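Local coordinates for uncharacterized protein (Bacillus cereus, PDB 4QVU), which is of unknown function but has a HIT-like fold, binds zinc and is tentatively grouped with hexose-1-phosphate uridylyltransferases, at residues L40-G44 against S45-L49; F88-K91 against H92-N95; E139-N142 against F143-V146; V190-L194 against T195-K199; I246-A249 against A250-K254. All coordinates share one frame; numbering follows the deposited sequence.

Contact 1 (L40-G44 against S45-L49); sequences LATEG and SIIWL
Glu43 and Ile46 close a tight beta hairpin through a pair of backbone hydrogen bonds: Glu43 N donates to Ile46 O at 2.8 Å, and Ile46 N returns to Glu43 O at 3.1 Å. Gly44 and Ser45 form the corner between them, a type II' turn in which the positive phi of Gly44 (71°) suits glycine. At the other end Trp48 is bonded through both its N and its O: Leu40 N donates to Trp48 O at 2.8 Å and Trp48 N to Ala41 O at 2.7 Å. Leu40 and Ala41 both face Trp48, which makes a classic beta bulge.

The apolar contacts gather at this bulge. A CH-pi contact sets Leu40 CD1 over the five-membered ring of Trp48, 3.9 Å from its centroid and 15° off the normal. Leu40 CB packs on Trp48 CE3 at 3.5 Å. Trp48 CG is anti to its own backbone N (chi1 -171°), and the indole has Leu40 over one face and Ala41 CB at its edge, near its plane. Thr42 and Ile47 run side by side on the opposite face of the sheet, Thr42 CG2 meeting Ile47 CG2 at 3.8 Å.

Strand 39-43 is the outermost strand at this end of the chain's sheet, and strand 46-50 joins it to strand 59-65, where Thr62 OG1 bonds to Trp48 NE1. Helix 79-97 covers the face bearing Ala41, Ile46 and Trp48, through His92 and Phe88.

Contact 2 (F88-K91 against H92-N95); sequences FSIK and HWLN
His92 presents the edge of its imidazole to the face of Phe88, one helical turn earlier. The rings form an edge-to-face pair with centroids 4.3 Å apart and planes at 61°. His92 CD2 stands over the centre of the phenyl ring, and the neighbouring corner, His92 NE2, comes to 3.3 Å from Phe88 CE1. Phe88 CG is anti to its backbone N (chi1 -174°), which carries the phenyl group along the helix to the imidazole. The same two residues are joined through the backbone, His92 N donating to Phe88 O at 3.1 Å.

Lys91, the neighbour of His92 in sequence, lies alongside the same imidazole. Its chain is extended as far as CD and then bends at chi3 (86°) and chi4, which brings NZ to 3.3 Å from His92 NE2. Nearer the backbone, Lys91 CG packs against Asn95 ND2 at 3.4 Å. The pairs Phe88-His92 and Lys91-Asn95 follow the i to i+4 spacing of an alpha helix, 79-97, which lies on the antiparallel sheet of this HIT-like fold. His92 and Phe88 meet the hairpin strands 39-43 and 46-50.

Ile90 divides its branches between two neighbours. Its CD1 touches Trp93 CZ3 at 3.6 Å, approaching the indole obliquely, while CG2 lies beside Leu94 CD1 at 3.7 Å. All three side chains rest on Ile215 of strand 214-222, and Trp93 NE1 is hydrogen-bonded to the backbone oxygen of Val105.

Contact 3 (E139-N142 against F143-V146); sequences EQDN and FQGV
Phe143 folds its ring back against Glu139, Gln140 and Asn142. Asn142 CB lies over one ring face, displaced to the rim, whereas the carbonyl oxygen of Gln140 sits at the ring edge near its plane. The oxygen of Glu139 approaches obliquely, 3.3 Å from Phe143 CE2. The ring takes this place with its CG beside the backbone N, chi1 -52°. Phe143 N donates to Gln140 O at 3.1 Å, an i to i+3 bond of 3-10 type.

On another side of the turn, Asp141 and Gln144 cross obliquely, with carboxylate and amide planes 70° apart. The contact is made by the aliphatic part of the glutamine: Gln144 CG is 4.1 Å from Asp141 OD1 and 3.6 Å from Gln140 O. A bend at chi2 (-77°) turns the amide aside from this stem. A weak backbone bond, Gln144 N to Asp141 O at 3.5 Å, runs between the same residues.

Asn142 closes the start of the turn: its OD1 accepts a nearly straight bond from Glu139 N at 2.9 Å, while its ND2 is held by the backbone oxygen of Arg161. Beyond the turn, Tyr209 meets Phe143 edge-to-face. Asp141 OD1 bonds to Thr239 of the second subunit, Glu139 forms a salt bridge with Lys233 of that subunit, and Gln140 bonds to Asn137 of the third. The arrangement is a short 3-10 turn leading into strand 145-150, the outermost of the sheet within this chain, placed where subunits of the assembly meet.

Contact 4 (V190-L194 against T195-K199); sequences VRYIL and TDFHK
Tyr192 and Phe197 meet at the end of helix 179-195 through both backbone and side chains. Tyr192 O receives two good hydrogen bonds from the turn that follows, from Asp196 N at 2.8 Å and from Phe197 N at 3.1 Å, besides a weak one from Thr195 N. The bond from Phe197 spans five residues, one more than the alpha-helical spacing, and marks the widening of the last turn. One residue earlier, Thr195 OG1 donates to Arg191 O at 2.8 Å, and Thr195 N makes a weak bond to the same oxygen.

The phenol ring roofs the turn. Phe197 N lies over one of its faces, offset to the rim, and Phe197 CB packs on Tyr192 CE2 at 3.6 Å. Tyr192 OH in turn lies at the edge of the phenyl ring, in its plane, 3.6 Å from Phe197 CD1. Asp196 CB touches Tyr192 CE1 at 3.7 Å, the two side chains crossing at about a right angle. A near-trans chi1 of 163° swings the Tyr192 ring out over these residues.

Partners from further along the chain fix the polar ends: Gln247 OE1 bonds to Tyr192 OH, and Tyr251 OH to Asp196 OD2. Phe197 also packs on Pro221 of strand 214-222.

Carbonyls at the end of the helix are thus met by a threonine hydroxyl and by N-H groups of the unwinding chain. The bond from Tyr251 may also offset the unfavourable placing of the Asp196 carboxylate near the negative pole of the helix.

Contact 5 (I246-A249 against A250-K254); sequences IQLA and AYFTK
Leu248 and Ala249 accept backbone bonds from Tyr251 and Phe252. Helix 241-249 passes into i to i+3 bonding here, with a type I beta turn from Ala249 to Phe252.

Three backbone hydrogen bonds link the two segments. The i to i+4 bond from Ala250 N to Ile246 O is weak, at 3.4 Å. The other two are of the i to i+3 kind, Tyr251 N donating to Leu248 O at 3.0 Å and Phe252 N to Ala249 O at 3.1 Å.

Two aromatic rings turn edges to the carbonyls. Gln247 O lies in the plane of the Tyr251 ring, 3.7 Å from CD1 of that ring, and Leu248 O is at the edge of Phe252, 3.5 Å from its CD1. The backbone oxygen of Tyr251 accepts a hydrogen bond from Gln188 NE2 of helix 179-195, and the ring of Phe252 meets that of Tyr185 on the same helix.

Apolar packing is carried by Leu248, whose CG, anti to the backbone N (chi1 173°), directs the branch to the second ring: Leu248 CD1 lies in the plane of the Phe252 ring, 3.9 Å from CE1.

The five contacts form two touching pairs and one separate turn. Contacts 1 and 2 meet where helix 79-97 covers the hairpin: Ile46 CG2 is 3.4 Å from Phe88 CD2, and Ala41 CB is 3.6 Å from His92 CE1. Contacts 4 and 5 join two helix ends through probable hydrogen bonds, Asp196 OD2 to Tyr251 OH and Tyr192 OH to Gln247 OE1, each 2.6 Å. Contact 3 touches neither pair, its nearest atoms being about 8 Å from contact 5. The zinc ion, bound by His153, Cys178 and Glu181, lies about 13 Å from the side chains of both Ile90 and Phe252, whereas a sodium ion is about 5 Å from the side chain of Glu139 in contact 3.

Contact 1 (L40-G44 against S45-L49)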
# COMPACT_ATOMS: atom_id res chain seq x y z
N LEU A 40 -40.36 11.19 -0.95
CA LEU A 40 -39.89 11.24 -2.34
C LEU A 40 -40.49 10.08 -3.15
O LEU A 40 -40.88 10.27 -4.31
CB LEU A 40 -38.36 11.20 -2.40
CG LEU A 40 -37.61 12.37 -1.76
CD1 LEU A 40 -36.14 12.11 -1.76
CD2 LEU A 40 -37.93 13.71 -2.45
N ALA A 41 -40.57 8.90 -2.52
CA ALA A 41 -41.14 7.67 -3.07
C ALA A 41 -41.31 6.64 -1.96
O ALA A 41 -40.57 6.68 -0.99
CB ALA A 41 -40.26 7.11 -4.18
N THR A 42 -42.31 5.74 -2.09
CA THR A 42 -42.55 4.64 -1.14
C THR A 42 -43.00 3.39 -1.87
O THR A 42 -43.59 3.48 -2.95
CB THR A 42 -43.61 4.97 -0.03
OG1 THR A 42 -44.92 5.08 -0.57
CG2 THR A 42 -43.27 6.17 0.81
N GLU A 43 -42.76 2.21 -1.28
CA GLU A 43 -43.24 0.94 -1.80
C GLU A 43 -43.44 0.01 -0.62
O GLU A 43 -42.48 -0.60 -0.14
CB GLU A 43 -42.30 0.37 -2.88
CG GLU A 43 -42.97 -0.70 -3.72
CD GLU A 43 -42.24 -0.96 -5.02
OE1 GLU A 43 -41.14 -1.56 -4.98
OE2 GLU A 43 -42.76 -0.53 -6.07
N GLY A 44 -44.67 -0.01 -0.11
CA GLY A 44 -45.03 -0.77 1.08
C GLY A 44 -44.41 -0.12 2.31
O GLY A 44 -44.76 1.01 2.65
N SER A 45 -43.45 -0.81 2.94
CA SER A 45 -42.74 -0.32 4.12
C SER A 45 -41.43 0.41 3.71
O SER A 45 -40.82 1.07 4.57
CB SER A 45 -42.45 -1.46 5.09
OG SER A 45 -41.73 -2.52 4.48
N ILE A 46 -41.02 0.31 2.41
CA ILE A 46 -39.84 1.01 1.87
C ILE A 46 -40.22 2.48 1.67
O ILE A 46 -41.15 2.75 0.92
CB ILE A 46 -39.27 0.40 0.55
CG1 ILE A 46 -39.34 -1.15 0.40
CG2 ILE A 46 -37.93 0.99 0.19
CD1 ILE A 46 -38.48 -1.99 1.22
N ILE A 47 -39.55 3.42 2.38
CA ILE A 47 -39.85 4.85 2.31
C ILE A 47 -38.58 5.65 1.99
O ILE A 47 -37.57 5.49 2.67
CB ILE A 47 -40.50 5.35 3.65
CG1 ILE A 47 -41.79 4.57 3.99
CG2 ILE A 47 -40.77 6.87 3.62
CD1 ILE A 47 -42.17 4.58 5.51
N TRP A 48 -38.65 6.51 0.97
CA TRP A 48 -37.55 7.38 0.55
C TRP A 48 -37.86 8.80 1.00
O TRP A 48 -38.81 9.42 0.51
CB TRP A 48 -37.33 7.28 -0.97
CG TRP A 48 -36.08 7.96 -1.47
CD1 TRP A 48 -34.89 8.08 -0.81
CD2 TRP A 48 -35.85 8.43 -2.81
NE1 TRP A 48 -33.96 8.68 -1.63
CE2 TRP A 48 -34.52 8.91 -2.86
CE3 TRP A 48 -36.65 8.51 -3.96
CZ2 TRP A 48 -33.98 9.47 -4.02
CZ3 TRP A 48 -36.12 9.10 -5.10
CH2 TRP A 48 -34.80 9.55 -5.13
N LEU A 49 -37.08 9.30 1.97
CA LEU A 49 -37.26 10.62 2.58
C LEU A 49 -36.15 11.60 2.25
O LEU A 49 -34.99 11.20 2.17
CB LEU A 49 -37.30 10.49 4.12
CG LEU A 49 -38.47 9.78 4.79
CD1 LEU A 49 -38.29 9.78 6.30
CD2 LEU A 49 -39.80 10.46 4.46

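Contact 2 (F88-K91 against H92-N95)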
# COMPACT_ATOMS: atom_id res chain seq x y z
N PHE A 88 -35.93 -1.11 -5.59
CA PHE A 88 -36.33 0.26 -5.27
C PHE A 88 -35.10 1.19 -5.16
O PHE A 88 -35.06 2.23 -5.82
CB PHE A 88 -37.14 0.28 -3.96
CG PHE A 88 -37.75 1.60 -3.55
CD1 PHE A 88 -39.04 1.94 -3.95
CD2 PHE A 88 -37.06 2.47 -2.71
CE1 PHE A 88 -39.62 3.14 -3.53
CE2 PHE A 88 -37.64 3.67 -2.30
CZ PHE A 88 -38.92 4.00 -2.71
N SER A 89 -34.09 0.78 -4.36
CA SER A 89 -32.85 1.52 -4.08
C SER A 89 -32.06 1.84 -5.35
O SER A 89 -31.76 3.01 -5.57
CB SER A 89 -31.96 0.74 -3.12
OG SER A 89 -32.61 0.57 -1.87
N ILE A 90 -31.72 0.80 -6.16
CA ILE A 90 -30.97 0.92 -7.42
C ILE A 90 -31.73 1.83 -8.40
O ILE A 90 -31.11 2.71 -8.99
CB ILE A 90 -30.70 -0.48 -8.04
CG1 ILE A 90 -29.80 -1.39 -7.14
CG2 ILE A 90 -30.17 -0.42 -9.49
CD1 ILE A 90 -28.42 -1.08 -7.08
N LYS A 91 -33.07 1.62 -8.58
CA LYS A 91 -33.92 2.39 -9.50
C LYS A 91 -33.87 3.89 -9.18
O LYS A 91 -33.65 4.69 -10.08
CB LYS A 91 -35.40 1.90 -9.45
CG LYS A 91 -36.34 2.63 -10.42
CD LYS A 91 -37.79 2.11 -10.47
CE LYS A 91 -38.75 2.68 -9.43
NZ LYS A 91 -38.58 2.07 -8.09
N HIS A 92 -34.05 4.27 -7.90
CA HIS A 92 -34.07 5.68 -7.51
C HIS A 92 -32.67 6.28 -7.54
O HIS A 92 -32.55 7.47 -7.83
CB HIS A 92 -34.72 5.85 -6.15
CG HIS A 92 -36.19 5.56 -6.21
ND1 HIS A 92 -37.06 6.38 -6.93
CD2 HIS A 92 -36.89 4.52 -5.72
CE1 HIS A 92 -38.25 5.81 -6.83
NE2 HIS A 92 -38.20 4.70 -6.10
N TRP A 93 -31.62 5.48 -7.29
CA TRP A 93 -30.23 5.91 -7.36
C TRP A 93 -29.84 6.27 -8.80
O TRP A 93 -29.29 7.35 -9.05
CB TRP A 93 -29.31 4.80 -6.80
CG TRP A 93 -27.85 4.85 -7.20
CD1 TRP A 93 -26.99 5.89 -7.02
CD2 TRP A 93 -27.06 3.74 -7.64
NE1 TRP A 93 -25.72 5.53 -7.43
CE2 TRP A 93 -25.73 4.20 -7.78
CE3 TRP A 93 -27.34 2.39 -7.95
CZ2 TRP A 93 -24.69 3.38 -8.23
CZ3 TRP A 93 -26.31 1.58 -8.40
CH2 TRP A 93 -25.00 2.07 -8.53
N LEU A 94 -30.14 5.37 -9.74
CA LEU A 94 -29.76 5.53 -11.13
C LEU A 94 -30.59 6.61 -11.81
O LEU A 94 -30.03 7.35 -12.62
CB LEU A 94 -29.87 4.19 -11.90
CG LEU A 94 -28.88 3.09 -11.45
CD1 LEU A 94 -29.06 1.85 -12.24
CD2 LEU A 94 -27.43 3.54 -11.55
N ASN A 95 -31.89 6.76 -11.46
CA ASN A 95 -32.74 7.79 -12.06
C ASN A 95 -32.38 9.19 -11.57
O ASN A 95 -32.51 10.13 -12.35
CB ASN A 95 -34.22 7.53 -11.78
CG ASN A 95 -34.80 6.40 -12.58
OD1 ASN A 95 -34.53 6.23 -13.78
ND2 ASN A 95 -35.66 5.63 -11.95

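Contact 3 (E139-N142 against F143-V146)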
# COMPACT_ATOMS: atom_id res chain seq x y z
N GLU A 139 -10.30 3.09 -8.12
CA GLU A 139 -9.79 2.55 -9.39
C GLU A 139 -10.42 1.18 -9.67
O GLU A 139 -10.98 0.56 -8.77
CB GLU A 139 -8.26 2.47 -9.41
CG GLU A 139 -7.63 1.68 -8.29
CD GLU A 139 -6.20 1.27 -8.60
OE1 GLU A 139 -5.99 0.54 -9.60
OE2 GLU A 139 -5.30 1.63 -7.81
N GLN A 140 -10.33 0.74 -10.92
CA GLN A 140 -10.83 -0.53 -11.45
C GLN A 140 -10.34 -1.73 -10.61
O GLN A 140 -11.15 -2.60 -10.27
CB GLN A 140 -10.39 -0.70 -12.92
CG GLN A 140 -10.95 0.40 -13.84
CD GLN A 140 -10.39 0.39 -15.25
OE1 GLN A 140 -9.20 0.13 -15.49
NE2 GLN A 140 -11.23 0.79 -16.21
N ASP A 141 -9.04 -1.73 -10.22
CA ASP A 141 -8.44 -2.82 -9.44
C ASP A 141 -8.97 -2.91 -8.00
O ASP A 141 -8.74 -3.94 -7.37
CB ASP A 141 -6.91 -2.69 -9.41
CG ASP A 141 -6.22 -3.11 -10.70
OD1 ASP A 141 -6.93 -3.31 -11.73
OD2 ASP A 141 -4.98 -3.23 -10.70
N ASN A 142 -9.71 -1.89 -7.50
CA ASN A 142 -10.32 -1.96 -6.16
C ASN A 142 -11.55 -2.90 -6.16
O ASN A 142 -12.05 -3.24 -5.08
CB ASN A 142 -10.74 -0.58 -5.64
CG ASN A 142 -9.62 0.41 -5.39
OD1 ASN A 142 -9.74 1.59 -5.71
ND2 ASN A 142 -8.51 -0.05 -4.83
N PHE A 143 -12.00 -3.34 -7.35
CA PHE A 143 -13.18 -4.19 -7.56
C PHE A 143 -12.79 -5.59 -8.14
O PHE A 143 -13.66 -6.45 -8.29
CB PHE A 143 -14.21 -3.46 -8.47
CG PHE A 143 -14.52 -2.07 -7.96
CD1 PHE A 143 -15.33 -1.88 -6.85
CD2 PHE A 143 -13.94 -0.95 -8.54
CE1 PHE A 143 -15.57 -0.60 -6.34
CE2 PHE A 143 -14.17 0.33 -8.03
CZ PHE A 143 -14.99 0.50 -6.93
N GLN A 144 -11.48 -5.81 -8.43
CA GLN A 144 -10.93 -7.09 -8.89
C GLN A 144 -10.49 -7.89 -7.67
O GLN A 144 -10.34 -7.31 -6.60
CB GLN A 144 -9.74 -6.89 -9.86
CG GLN A 144 -9.95 -5.95 -11.06
CD GLN A 144 -10.76 -6.50 -12.21
OE1 GLN A 144 -11.42 -7.54 -12.13
NE2 GLN A 144 -10.73 -5.79 -13.32
N GLY A 145 -10.28 -9.20 -7.82
CA GLY A 145 -9.82 -10.02 -6.71
C GLY A 145 -9.92 -11.53 -6.87
O GLY A 145 -9.89 -12.07 -7.98
N VAL A 146 -9.97 -12.20 -5.71
CA VAL A 146 -10.08 -13.65 -5.56
C VAL A 146 -11.55 -14.01 -5.66
O VAL A 146 -12.34 -13.61 -4.80
CB VAL A 146 -9.45 -14.12 -4.22
CG1 VAL A 146 -9.50 -15.63 -4.07
CG2 VAL A 146 -8.02 -13.61 -4.09

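Contact 4 (V190-L194 against T195-K199)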
# COMPACT_ATOMS: atom_id res chain seq x y z
N VAL A 190 -23.76 -10.51 3.67
CA VAL A 190 -24.10 -9.81 4.93
C VAL A 190 -24.30 -10.86 6.05
O VAL A 190 -23.70 -10.71 7.12
CB VAL A 190 -25.34 -8.89 4.75
CG1 VAL A 190 -26.00 -8.54 6.09
CG2 VAL A 190 -24.97 -7.62 3.99
N ARG A 191 -25.09 -11.92 5.78
CA ARG A 191 -25.36 -13.02 6.72
C ARG A 191 -24.06 -13.64 7.20
O ARG A 191 -23.93 -13.89 8.40
CB ARG A 191 -26.27 -14.09 6.09
CG ARG A 191 -27.73 -13.70 6.11
CD ARG A 191 -28.59 -14.63 5.28
NE ARG A 191 -30.01 -14.38 5.53
CZ ARG A 191 -31.01 -14.83 4.78
NH1 ARG A 191 -30.75 -15.54 3.68
NH2 ARG A 191 -32.26 -14.56 5.09
N TYR A 192 -23.08 -13.85 6.29
CA TYR A 192 -21.77 -14.40 6.62
C TYR A 192 -21.00 -13.45 7.55
O TYR A 192 -20.41 -13.92 8.52
CB TYR A 192 -20.95 -14.69 5.35
CG TYR A 192 -19.47 -14.88 5.59
CD1 TYR A 192 -18.98 -16.06 6.16
CD2 TYR A 192 -18.55 -13.89 5.26
CE1 TYR A 192 -17.62 -16.23 6.40
CE2 TYR A 192 -17.19 -14.05 5.51
CZ TYR A 192 -16.73 -15.22 6.08
OH TYR A 192 -15.39 -15.36 6.32
N ILE A 193 -21.00 -12.14 7.24
CA ILE A 193 -20.28 -11.12 8.03
C ILE A 193 -20.84 -11.09 9.46
O ILE A 193 -20.07 -11.12 10.41
CB ILE A 193 -20.32 -9.71 7.37
CG1 ILE A 193 -19.56 -9.73 6.03
CG2 ILE A 193 -19.74 -8.64 8.32
CD1 ILE A 193 -19.67 -8.49 5.22
N LEU A 194 -22.17 -11.09 9.59
CA LEU A 194 -22.82 -11.02 10.90
C LEU A 194 -22.70 -12.33 11.69
O LEU A 194 -22.81 -12.29 12.92
CB LEU A 194 -24.31 -10.67 10.76
CG LEU A 194 -24.64 -9.30 10.16
CD1 LEU A 194 -26.13 -9.14 10.05
CD2 LEU A 194 -24.06 -8.17 10.99
N THR A 195 -22.44 -13.48 11.01
CA THR A 195 -22.41 -14.78 11.67
C THR A 195 -20.99 -15.39 11.81
O THR A 195 -20.62 -15.71 12.94
CB THR A 195 -23.30 -15.77 10.89
OG1 THR A 195 -24.61 -15.21 10.77
CG2 THR A 195 -23.39 -17.14 11.54
N ASP A 196 -20.24 -15.61 10.70
CA ASP A 196 -18.98 -16.35 10.78
C ASP A 196 -17.72 -15.51 10.68
O ASP A 196 -16.75 -15.87 11.35
CB ASP A 196 -18.92 -17.42 9.70
CG ASP A 196 -19.85 -18.59 10.00
OD1 ASP A 196 -19.76 -19.15 11.12
OD2 ASP A 196 -20.63 -18.97 9.11
N PHE A 197 -17.69 -14.44 9.86
CA PHE A 197 -16.50 -13.58 9.75
C PHE A 197 -16.14 -13.03 11.13
O PHE A 197 -16.99 -12.38 11.75
CB PHE A 197 -16.74 -12.45 8.73
CG PHE A 197 -15.54 -11.60 8.41
CD1 PHE A 197 -14.58 -12.04 7.50
CD2 PHE A 197 -15.39 -10.33 8.96
CE1 PHE A 197 -13.48 -11.24 7.18
CE2 PHE A 197 -14.29 -9.53 8.63
CZ PHE A 197 -13.34 -9.98 7.74
N HIS A 198 -14.93 -13.37 11.64
CA HIS A 198 -14.40 -12.95 12.96
C HIS A 198 -15.34 -13.42 14.11
O HIS A 198 -15.39 -12.77 15.17
CB HIS A 198 -14.19 -11.42 13.02
CG HIS A 198 -12.97 -10.92 12.32
ND1 HIS A 198 -12.06 -10.09 12.96
CD2 HIS A 198 -12.53 -11.16 11.06
CE1 HIS A 198 -11.11 -9.84 12.07
NE2 HIS A 198 -11.35 -10.46 10.91
N LYS A 199 -16.06 -14.54 13.89
CA LYS A 199 -17.05 -15.18 14.78
C LYS A 199 -18.22 -14.19 15.09
O LYS A 199 -18.80 -14.24 16.18
CB LYS A 199 -16.38 -15.69 16.07

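Contact 5 (I246-A249 against A250-K254)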
# COMPACT_ATOMS: atom_id res chain seq x y z
N ILE A 246 -12.94 -19.72 1.32
CA ILE A 246 -13.48 -21.04 1.63
C ILE A 246 -14.73 -20.91 2.52
O ILE A 246 -15.75 -21.52 2.19
CB ILE A 246 -12.41 -21.96 2.31
CG1 ILE A 246 -11.33 -22.41 1.29
CG2 ILE A 246 -13.04 -23.20 2.96
CD1 ILE A 246 -9.99 -23.04 1.93
N GLN A 247 -14.66 -20.14 3.63
CA GLN A 247 -15.79 -20.09 4.55
C GLN A 247 -16.95 -19.24 3.99
O GLN A 247 -18.09 -19.57 4.31
CB GLN A 247 -15.42 -19.63 5.97
CG GLN A 247 -14.64 -18.36 6.13
CD GLN A 247 -14.39 -18.09 7.60
OE1 GLN A 247 -14.92 -17.14 8.18
NE2 GLN A 247 -13.63 -18.97 8.25
N LEU A 248 -16.69 -18.25 3.11
CA LEU A 248 -17.79 -17.50 2.49
C LEU A 248 -18.47 -18.37 1.41
O LEU A 248 -19.69 -18.29 1.27
CB LEU A 248 -17.33 -16.15 1.89
CG LEU A 248 -18.36 -15.35 1.05
CD1 LEU A 248 -19.60 -14.98 1.85
CD2 LEU A 248 -17.74 -14.12 0.48
N ALA A 249 -17.69 -19.22 0.70
CA ALA A 249 -18.21 -20.11 -0.35
C ALA A 249 -19.23 -21.13 0.21
O ALA A 249 -20.10 -21.59 -0.53
CB ALA A 249 -17.06 -20.84 -1.02
N ALA A 250 -19.13 -21.46 1.51
CA ALA A 250 -20.01 -22.37 2.24
C ALA A 250 -21.43 -21.79 2.39
O ALA A 250 -22.33 -22.53 2.79
CB ALA A 250 -19.43 -22.69 3.60
N TYR A 251 -21.64 -20.49 2.07
CA TYR A 251 -22.94 -19.80 2.11
C TYR A 251 -23.65 -19.85 0.74
O TYR A 251 -24.81 -19.43 0.62
CB TYR A 251 -22.76 -18.34 2.56
CG TYR A 251 -22.76 -18.18 4.06
CD1 TYR A 251 -21.66 -18.57 4.82
CD2 TYR A 251 -23.85 -17.64 4.72
CE1 TYR A 251 -21.66 -18.45 6.21
CE2 TYR A 251 -23.87 -17.52 6.11
CZ TYR A 251 -22.77 -17.92 6.85
OH TYR A 251 -22.78 -17.80 8.22
N PHE A 252 -22.96 -20.39 -0.28
CA PHE A 252 -23.48 -20.52 -1.64
C PHE A 252 -23.47 -22.00 -2.06
O PHE A 252 -23.66 -22.32 -3.24
CB PHE A 252 -22.67 -19.64 -2.61
CG PHE A 252 -22.71 -18.16 -2.28
CD1 PHE A 252 -21.79 -17.60 -1.40
CD2 PHE A 252 -23.69 -17.34 -2.82
CE1 PHE A 252 -21.86 -16.25 -1.06
CE2 PHE A 252 -23.75 -15.98 -2.50
CZ PHE A 252 -22.83 -15.44 -1.62
N THR A 253 -23.32 -22.90 -1.07
CA THR A 253 -23.32 -24.35 -1.28
C THR A 253 -24.77 -24.83 -1.55
O THR A 253 -24.95 -25.91 -2.13
CB THR A 253 -22.68 -25.09 -0.07
OG1 THR A 253 -22.43 -26.45 -0.43
CG2 THR A 253 -23.52 -25.03 1.21
N LYS A 254 -25.78 -24.02 -1.16
CA LYS A 254 -27.20 -24.31 -1.35
C LYS A 254 -27.83 -23.30 -2.31
O LYS A 254 -27.84 -23.51 -3.52
CB LYS A 254 -27.94 -24.28 0.00